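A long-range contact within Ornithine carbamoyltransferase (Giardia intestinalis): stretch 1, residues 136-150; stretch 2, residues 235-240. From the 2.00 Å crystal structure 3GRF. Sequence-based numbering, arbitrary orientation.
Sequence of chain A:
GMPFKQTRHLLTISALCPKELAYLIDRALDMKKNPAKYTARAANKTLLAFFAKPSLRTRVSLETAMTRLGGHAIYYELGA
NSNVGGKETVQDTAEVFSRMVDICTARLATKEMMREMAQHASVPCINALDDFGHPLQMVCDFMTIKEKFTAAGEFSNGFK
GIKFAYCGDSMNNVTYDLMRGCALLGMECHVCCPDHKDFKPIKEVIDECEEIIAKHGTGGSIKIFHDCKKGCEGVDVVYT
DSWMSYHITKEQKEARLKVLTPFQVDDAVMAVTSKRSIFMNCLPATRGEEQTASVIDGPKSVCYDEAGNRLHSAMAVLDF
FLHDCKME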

ATOM      1  N   LEU A 136     -20.913  -5.655  -0.036  1.00 31.32           N
ATOM      2  CA  LEU A 136     -20.188  -5.092   1.123  1.00 28.29           C
ATOM      3  C   LEU A 136     -20.959  -3.954   1.772  1.00 27.84           C
ATOM      4  O   LEU A 136     -20.996  -3.801   3.000  1.00 22.70           O
ATOM      5  N   GLN A 137     -21.578  -3.141   0.925  1.00 19.44           N
ATOM      6  CA  GLN A 137     -22.489  -2.087   1.354  1.00 23.33           C
ATOM      7  C   GLN A 137     -23.723  -2.743   1.952  1.00 25.52           C
ATOM      8  O   GLN A 137     -24.278  -2.223   2.905  1.00 22.62           O
ATOM      9  N   MET A 138     -24.177  -3.876   1.391  1.00 23.03           N
ATOM     10  CA  MET A 138     -25.440  -4.455   1.874  1.00 35.19           C
ATOM     11  C   MET A 138     -25.261  -4.927   3.296  1.00 24.41           C
ATOM     12  O   MET A 138     -26.063  -4.583   4.142  1.00 28.85           O
ATOM     13  N   VAL A 139     -24.192  -5.650   3.581  1.00 30.31           N
ATOM     14  CA  VAL A 139     -23.957  -6.073   4.981  1.00 25.52           C
ATOM     15  C   VAL A 139     -23.839  -4.841   5.915  1.00 34.46           C
ATOM     16  O   VAL A 139     -24.248  -4.892   7.080  1.00 30.78           O
ATOM     17  N   CYS A 140     -23.308  -3.736   5.377  1.00 31.40           N
ATOM     18  CA  CYS A 140     -23.139  -2.480   6.100  1.00 29.65           C
ATOM     19  C   CYS A 140     -24.459  -1.904   6.506  1.00 28.29           C
ATOM     20  O   CYS A 140     -24.717  -1.638   7.670  1.00 22.57           O
ATOM     21  N   ASP A 141     -25.307  -1.695   5.512  1.00 26.35           N
ATOM     22  CA  ASP A 141     -26.625  -1.076   5.692  1.00 27.64           C
ATOM     23  C   ASP A 141     -27.601  -1.863   6.561  1.00 31.73           C
ATOM     24  O   ASP A 141     -28.178  -1.329   7.499  1.00 25.39           O
ATOM     25  N   PHE A 142     -27.754  -3.154   6.304  1.00 32.04           N
ATOM     26  CA  PHE A 142     -28.653  -3.921   7.165  1.00 31.09           C
ATOM     27  C   PHE A 142     -28.134  -4.055   8.592  1.00 29.36           C
ATOM     28  O   PHE A 142     -28.903  -4.004   9.548  1.00 29.42           O
ATOM     29  N   MET A 143     -26.825  -4.166   8.736  1.00 28.55           N
ATOM     30  CA  MET A 143     -26.200  -4.019  10.047  1.00 27.63           C
ATOM     31  C   MET A 143     -26.531  -2.683  10.747  1.00 31.20           C
ATOM     32  O   MET A 143     -26.828  -2.656  11.947  1.00 25.18           O
ATOM     33  N   THR A 144     -26.477  -1.585  10.003  1.00 24.94           N
ATOM     34  CA  THR A 144     -26.798  -0.255  10.516  1.00 28.60           C
ATOM     35  C   THR A 144     -28.268  -0.184  10.910  1.00 32.92           C
ATOM     36  O   THR A 144     -28.607   0.375  11.960  1.00 25.70           O
ATOM     37  N   ILE A 145     -29.143  -0.745  10.067  1.00 25.81           N
ATOM     38  CA  ILE A 145     -30.566  -0.788  10.384  1.00 23.76           C
ATOM     39  C   ILE A 145     -30.764  -1.597  11.700  1.00 22.79           C
ATOM     40  O   ILE A 145     -31.408  -1.104  12.622  1.00 25.40           O
ATOM     41  N   LYS A 146     -30.180  -2.787  11.824  1.00 24.26           N
ATOM     42  CA  LYS A 146     -30.370  -3.554  13.081  1.00 28.88           C
ATOM     43  C   LYS A 146     -29.843  -2.853  14.313  1.00 25.32           C
ATOM     44  O   LYS A 146     -30.449  -2.917  15.391  1.00 33.74           O
ATOM     45  N   GLU A 147     -28.663  -2.272  14.172  1.00 34.98           N
ATOM     46  CA  GLU A 147     -27.995  -1.479  15.190  1.00 32.34           C
ATOM     47  C   GLU A 147     -28.831  -0.321  15.669  1.00 33.03           C
ATOM     48  O   GLU A 147     -29.053  -0.161  16.844  1.00 27.05           O
ATOM     49  N   LYS A 148     -29.247   0.530  14.743  1.00 28.50           N
ATOM     50  CA  LYS A 148     -30.068   1.689  15.089  1.00 32.54           C
ATOM     51  C   LYS A 148     -31.375   1.328  15.802  1.00 42.75           C
ATOM     52  O   LYS A 148     -31.633   1.833  16.891  1.00 43.68           O
ATOM     53  N   PHE A 149     -32.178   0.452  15.193  1.00 38.00           N
ATOM     54  CA  PHE A 149     -33.479   0.095  15.750  1.00 33.88           C
ATOM     55  C   PHE A 149     -33.388  -0.672  17.064  1.00 34.11           C
ATOM     56  O   PHE A 149     -34.217  -0.485  17.936  1.00 38.68           O
ATOM     57  N   THR A 150     -32.350  -1.488  17.224  1.00 32.57           N
ATOM     58  CA  THR A 150     -32.126  -2.225  18.479  1.00 35.08           C
ATOM     59  C   THR A 150     -31.852  -1.291  19.663  1.00 37.28           C
ATOM     60  O   THR A 150     -32.284  -1.570  20.788  1.00 41.11           O
ATOM     61  N   VAL A 235     -43.134   4.327   6.200  1.00 34.85           N
ATOM     62  CA  VAL A 235     -41.926   3.495   6.120  1.00 36.01           C
ATOM     63  C   VAL A 235     -40.965   3.804   7.280  1.00 37.13           C
ATOM     64  O   VAL A 235     -41.044   4.871   7.886  1.00 35.97           O
ATOM     65  N   ASP A 236     -40.082   2.868   7.608  1.00 33.12           N
ATOM     66  CA  ASP A 236     -39.180   3.027   8.757  1.00 31.87           C
ATOM     67  C   ASP A 236     -37.763   3.430   8.345  1.00 32.24           C
ATOM     68  O   ASP A 236     -36.963   3.858   9.173  1.00 29.29           O
ATOM     69  N   VAL A 237     -37.443   3.260   7.061  1.00 27.05           N
ATOM     70  CA  VAL A 237     -36.121   3.581   6.519  1.00 35.89           C
ATOM     71  C   VAL A 237     -36.400   4.223   5.179  1.00 24.65           C
ATOM     72  O   VAL A 237     -37.183   3.679   4.393  1.00 29.89           O
ATOM     73  N   VAL A 238     -35.760   5.367   4.941  1.00 27.34           N
ATOM     74  CA  VAL A 238     -35.762   5.955   3.614  1.00 26.68           C
ATOM     75  C   VAL A 238     -34.338   6.081   3.087  1.00 30.25           C
ATOM     76  O   VAL A 238     -33.493   6.771   3.660  1.00 31.02           O
ATOM     77  N   TYR A 239     -34.076   5.448   1.953  1.00 28.87           N
ATOM     78  CA  TYR A 239     -32.709   5.300   1.535  1.00 26.41           C
ATOM     79  C   TYR A 239     -32.692   5.890   0.150  1.00 30.98           C
ATOM     80  O   TYR A 239     -33.625   5.683  -0.615  1.00 25.59           O
ATOM     81  N   THR A 240     -31.658   6.668  -0.144  1.00 31.81           N
ATOM     82  CA  THR A 240     -31.455   7.172  -1.498  1.00 31.93           C
ATOM     83  C   THR A 240     -29.985   7.187  -1.849  1.00 29.88           C
ATOM     84  O   THR A 240     -29.131   6.938  -0.994  1.00 19.22           O
TER

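The contact between the helix running through residues 136-150 and the strand containing Val-237 to Tyr-239 of this carbamoyltransferase is a small helix-on-strand packing, apolar around Val-237 and fastened at the Tyr-239 end by a single, very short hydrogen bond. It illustrates how periodicity selects contact residues. The axes run nearly antiparallel, at 152°. The helical repeat places every fourth residue, Gln-137, Asp-141, Ile-145 and Phe-149, with its CB toward the strand, while on the strand the alternation brings in Val-237 and Tyr-239 and leaves Val-238 out of reach.

At the polar end, Tyr-239 (chi1 t) reaches Asp-141 (chi1 m) with its hydroxyl, and Tyr-239 OH donates to Asp-141 OD1 at 2.4 Å. The carboxylate is also held from within the helix: Gln-137 (chi1 t, chi2 p) reaches along the helix, and its NE2 donates to Asp-141 OD2 at 2.8 Å, with a weak second bond to OD1. Both oxygens of this buried side chain are thus engaged.

One turn on, Ile-145 (m, t) sets its CG1 4.1 Å from CG2 of Val-237 (t). Val-237 CG2 also lies 3.9 Å from CE1 of Phe-149 (chi1 m), at the edge of the ring and near its plane. The Phe-149 edge also meets the backbone before the strand, with Phe-149 CZ 3.3 Å from Asp-236 O and 3.9 Å from Asp-236 CB; Asp-236 (chi1 m) points toward the helix, its carboxylate oxygens bonded elsewhere in the structure.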

ATOM      1  CB  LEU A 136     -18.802  -4.594   0.696  1.00 30.22           C
ATOM      2  CG  LEU A 136     -17.758  -5.644   0.299  1.00 31.78           C
ATOM      3  CD1 LEU A 136     -16.518  -4.957  -0.363  1.00 24.83           C
ATOM      4  CD2 LEU A 136     -17.371  -6.429   1.502  1.00 20.98           C
ATOM      5  CB  GLN A 137     -22.920  -1.233   0.128  1.00 28.07           C
ATOM      6  CG  GLN A 137     -23.716   0.088   0.455  1.00 23.79           C
ATOM      7  CD  GLN A 137     -22.910   1.092   1.279  1.00 18.44           C
ATOM      8  OE1 GLN A 137     -21.908   1.561   0.831  1.00 22.51           O
ATOM      9  NE2 GLN A 137     -23.323   1.355   2.515  1.00 25.81           N
ATOM     10  CB  MET A 138     -26.003  -5.591   0.982  1.00 27.21           C
ATOM     11  CG  MET A 138     -26.450  -5.140  -0.388  1.00 25.51           C
ATOM     12  SD  MET A 138     -27.645  -3.767  -0.427  1.00 26.09           S
ATOM     13  CE  MET A 138     -26.570  -2.360  -0.459  1.00 21.71           C
ATOM     14  CB  VAL A 139     -22.679  -6.897   5.143  1.00 29.69           C
ATOM     15  CG1 VAL A 139     -22.568  -7.446   6.608  1.00 23.64           C
ATOM     16  CG2 VAL A 139     -22.648  -8.010   4.133  1.00 27.87           C
ATOM     17  CB  CYS A 140     -22.452  -1.454   5.198  1.00 31.70           C
ATOM     18  SG  CYS A 140     -22.184   0.097   6.097  1.00 26.93           S
ATOM     19  CB  ASP A 141     -27.207  -0.840   4.317  1.00 25.18           C
ATOM     20  CG  ASP A 141     -26.379   0.147   3.511  1.00 30.47           C
ATOM     21  OD1 ASP A 141     -26.503   0.201   2.261  1.00 28.12           O
ATOM     22  OD2 ASP A 141     -25.604   0.873   4.150  1.00 23.48           O
ATOM     23  CB  PHE A 142     -29.006  -5.254   6.521  1.00 24.73           C
ATOM     24  CG  PHE A 142     -29.745  -5.087   5.247  1.00 28.96           C
ATOM     25  CD1 PHE A 142     -29.108  -5.316   4.022  1.00 22.79           C
ATOM     26  CD2 PHE A 142     -31.066  -4.628   5.251  1.00 29.73           C
ATOM     27  CE1 PHE A 142     -29.783  -5.153   2.850  1.00 25.81           C
ATOM     28  CE2 PHE A 142     -31.770  -4.469   4.038  1.00 25.95           C
ATOM     29  CZ  PHE A 142     -31.105  -4.726   2.852  1.00 24.70           C
ATOM     30  CB  MET A 143     -24.713  -4.206   9.924  1.00 20.95           C
ATOM     31  CG  MET A 143     -23.939  -3.971  11.255  1.00 22.20           C
ATOM     32  SD  MET A 143     -22.255  -3.242  10.963  1.00 32.63           S
ATOM     33  CE  MET A 143     -21.802  -2.965  12.668  1.00 28.03           C
ATOM     34  CB  THR A 144     -26.479   0.852   9.440  1.00 33.77           C
ATOM     35  OG1 THR A 144     -25.083   0.805   9.098  1.00 29.63           O
ATOM     36  CG2 THR A 144     -26.881   2.255   9.944  1.00 26.09           C
ATOM     37  CB  ILE A 145     -31.407  -1.359   9.200  1.00 23.44           C
ATOM     38  CG1 ILE A 145     -31.478  -0.330   8.061  1.00 23.73           C
ATOM     39  CG2 ILE A 145     -32.850  -1.770   9.612  1.00 24.85           C
ATOM     40  CD1 ILE A 145     -31.837  -0.952   6.661  1.00 25.45           C
ATOM     41  CB  LYS A 146     -29.731  -4.959  13.021  1.00 28.08           C
ATOM     42  CG  LYS A 146     -29.709  -5.633  14.449  1.00 23.98           C
ATOM     43  CD  LYS A 146     -29.512  -7.140  14.316  1.00 21.74           C
ATOM     44  CE  LYS A 146     -29.731  -7.836  15.645  1.00 31.86           C
ATOM     45  NZ  LYS A 146     -29.340  -9.257  15.405  1.00 31.23           N
ATOM     46  CB  GLU A 147     -26.715  -0.898  14.606  1.00 36.57           C
ATOM     47  CG  GLU A 147     -25.785  -0.352  15.648  1.00 28.61           C
ATOM     48  CD  GLU A 147     -24.518   0.197  15.045  1.00 34.47           C
ATOM     49  OE1 GLU A 147     -24.598   0.873  14.001  1.00 42.18           O
ATOM     50  OE2 GLU A 147     -23.445  -0.029  15.620  1.00 36.59           O
ATOM     51  CB  LYS A 148     -30.359   2.565  13.851  1.00 34.58           C
ATOM     52  CG  LYS A 148     -29.124   3.205  13.314  1.00 26.35           C
ATOM     53  CD  LYS A 148     -28.501   4.159  14.350  1.00 31.68           C
ATOM     54  CE  LYS A 148     -26.988   4.328  14.105  1.00 34.15           C
ATOM     55  NZ  LYS A 148     -26.331   5.205  15.129  1.00 34.44           N
ATOM     56  CB  PHE A 149     -34.308  -0.631  14.700  1.00 31.65           C
ATOM     57  CG  PHE A 149     -34.846   0.296  13.644  1.00 34.97           C
ATOM     58  CD1 PHE A 149     -34.392   0.224  12.345  1.00 33.72           C
ATOM     59  CD2 PHE A 149     -35.785   1.272  13.970  1.00 37.20           C
ATOM     60  CE1 PHE A 149     -34.899   1.093  11.349  1.00 40.34           C
ATOM     61  CE2 PHE A 149     -36.293   2.142  12.999  1.00 43.87           C
ATOM     62  CZ  PHE A 149     -35.853   2.053  11.671  1.00 32.94           C
ATOM     63  CB  THR A 150     -30.989  -3.253  18.341  1.00 38.09           C
ATOM     64  OG1 THR A 150     -31.428  -4.326  17.512  1.00 42.20           O
ATOM     65  CG2 THR A 150     -30.568  -3.822  19.674  1.00 39.98           C
ATOM     66  CB  VAL A 235     -41.217   3.551   4.722  1.00 40.58           C
ATOM     67  CG1 VAL A 235     -42.165   3.110   3.590  1.00 44.51           C
ATOM     68  CG2 VAL A 235     -40.659   4.929   4.453  1.00 40.67           C
ATOM     69  CB  ASP A 236     -39.131   1.737   9.573  1.00 36.71           C
ATOM     70  CG  ASP A 236     -40.492   1.295  10.046  1.00 47.29           C
ATOM     71  OD1 ASP A 236     -40.948   0.221   9.607  1.00 44.28           O
ATOM     72  OD2 ASP A 236     -41.099   2.019  10.860  1.00 39.29           O
ATOM     73  CB  VAL A 237     -35.226   2.345   6.238  1.00 32.84           C
ATOM     74  CG1 VAL A 237     -33.825   2.811   5.677  1.00 24.69           C
ATOM     75  CG2 VAL A 237     -35.067   1.497   7.500  1.00 24.84           C
ATOM     76  CB  VAL A 238     -36.412   7.337   3.603  1.00 30.75           C
ATOM     77  CG1 VAL A 238     -36.391   7.931   2.154  1.00 28.77           C
ATOM     78  CG2 VAL A 238     -37.845   7.267   4.152  1.00 26.89           C
ATOM     79  CB  TYR A 239     -32.380   3.801   1.548  1.00 26.34           C
ATOM     80  CG  TYR A 239     -30.940   3.374   1.349  1.00 25.23           C
ATOM     81  CD1 TYR A 239     -30.225   3.709   0.201  1.00 22.51           C
ATOM     82  CD2 TYR A 239     -30.335   2.578   2.269  1.00 23.52           C
ATOM     83  CE1 TYR A 239     -28.931   3.272  -0.002  1.00 26.32           C
ATOM     84  CE2 TYR A 239     -29.078   2.115   2.080  1.00 19.04           C
ATOM     85  CZ  TYR A 239     -28.362   2.493   0.958  1.00 28.49           C
ATOM     86  OH  TYR A 239     -27.098   2.025   0.790  1.00 24.49           O
ATOM     87  CB  THR A 240     -32.115   8.552  -1.695  1.00 26.21           C
ATOM     88  OG1 THR A 240     -32.104   8.872  -3.095  1.00 35.42           O
ATOM     89  CG2 THR A 240     -31.426   9.620  -0.874  1.00 16.53           C
TER